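Local coordinates for thioredoxin-like protein (Parabacteroides distasonis, PDB 4FO5) that is of unknown function but belongs to the AhpC/TSA family of the thioredoxin clan, classed as oxidoreductase, although it lacks the usual redox cysteine pair, at residues A[129-132]-A[133-137]. Residues are numbered along the deposited sequence; the frame is centred on the assembly and turned at random.
Sequences ANVT and PEKLT
The Glu134 carboxylate turns its OE1 edge to Thr132, with OE1 3.7 Å from Thr132 CB. Pro133 CD lies slanted beneath one face, 3.4 Å from Glu134 OE1. Both approaches are plain van der Waals ones. The Pro133 ring packs on Gln53 and Glu57 of helix 45-58. Thr132 is the N-cap of helix 133-140. Its OG1 sits between its own backbone N and carbonyl carbon (chi1 61°), which turns it back over the first turn. There it accepts from Lys135 N at 3.0 Å, in a nearly straight bond (165° at the hydrogen). Thr132 O takes Leu136 N at 2.8 Å, the first i to i+4 bond of the helix. This is the start of the last helix of a thioredoxin-like fold, entered from edge strand 126-129. Beside the cap, Val131 packs on the helix. Its CG2 lies 3.5 Å from Leu136 N and also touches Lys135 CB, while CG1 meets Leu136 CB at 3.8 Å. Val131 was deposited in two conformers, and these contacts belong to one of them. Val131 and Leu136 are buried and both rest on Leu36 of strand 34-40. Asn117 OD1 accepts from Val131 N and ties the loop to strand 117-120.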
# COMPACT_ATOMS: atom_id res chain seq x y z
N ALA A 129 -0.33 -10.35 3.84
CA ALA A 129 -1.33 -9.34 4.20
C ALA A 129 -1.00 -8.81 5.58
O ALA A 129 -0.44 -9.56 6.37
CB ALA A 129 -2.73 -9.96 4.18
N ASN A 130 -1.32 -7.54 5.85
CA ASN A 130 -1.08 -6.84 7.13
C ASN A 130 0.30 -7.14 7.67
O ASN A 130 0.42 -7.67 8.77
CB ASN A 130 -2.15 -7.23 8.18
CG ASN A 130 -3.54 -6.88 7.74
OD1 ASN A 130 -3.88 -5.70 7.59
ND2 ASN A 130 -4.34 -7.90 7.46
N VAL A 131 1.34 -6.85 6.87
CA VAL A 131 2.71 -7.11 7.28
C VAL A 131 3.18 -5.96 8.20
O VAL A 131 2.78 -4.80 8.01
CB VAL A 131 3.61 -7.34 6.03
CG1 VAL A 131 4.11 -6.04 5.41
CG2 VAL A 131 4.77 -8.26 6.35
N THR A 132 3.98 -6.31 9.20
CA THR A 132 4.55 -5.36 10.15
C THR A 132 5.87 -4.91 9.54
O THR A 132 6.39 -5.64 8.68
CB THR A 132 4.79 -6.04 11.51
OG1 THR A 132 5.71 -7.13 11.36
CG2 THR A 132 3.52 -6.45 12.21
N PRO A 133 6.49 -3.79 9.99
CA PRO A 133 7.80 -3.42 9.43
C PRO A 133 8.81 -4.56 9.61
O PRO A 133 9.55 -4.88 8.68
CB PRO A 133 8.19 -2.18 10.24
CG PRO A 133 6.89 -1.60 10.66
CD PRO A 133 6.03 -2.79 10.97
N GLU A 134 8.80 -5.20 10.79
CA GLU A 134 9.69 -6.29 11.19
C GLU A 134 9.52 -7.49 10.25
O GLU A 134 10.51 -7.92 9.66
CB GLU A 134 9.44 -6.68 12.66
CG GLU A 134 9.71 -5.58 13.67
CD GLU A 134 8.74 -4.40 13.75
OE1 GLU A 134 7.54 -4.59 13.46
OE2 GLU A 134 9.19 -3.30 14.13
N LYS A 135 8.27 -7.97 10.05
CA LYS A 135 8.00 -9.09 9.13
C LYS A 135 8.31 -8.71 7.68
O LYS A 135 8.81 -9.56 6.94
CB LYS A 135 6.56 -9.61 9.26
CG LYS A 135 6.33 -11.03 8.65
CD LYS A 135 6.84 -12.12 9.58
CE LYS A 135 6.80 -13.52 9.03
NZ LYS A 135 8.04 -14.27 9.38
N LEU A 136 8.06 -7.43 7.26
CA LEU A 136 8.37 -7.01 5.89
C LEU A 136 9.88 -7.20 5.60
O LEU A 136 10.23 -7.81 4.59
CB LEU A 136 7.92 -5.55 5.61
CG LEU A 136 8.32 -4.91 4.28
CD1 LEU A 136 7.64 -5.59 3.07
CD2 LEU A 136 8.01 -3.43 4.28
N THR A 137 10.74 -6.77 6.53
CA THR A 137 12.20 -6.89 6.41
C THR A 137 12.63 -8.37 6.36
O THR A 137 13.44 -8.72 5.50
CB THR A 137 12.85 -6.12 7.56
OG1 THR A 137 12.59 -4.74 7.32
CG2 THR A 137 14.34 -6.34 7.64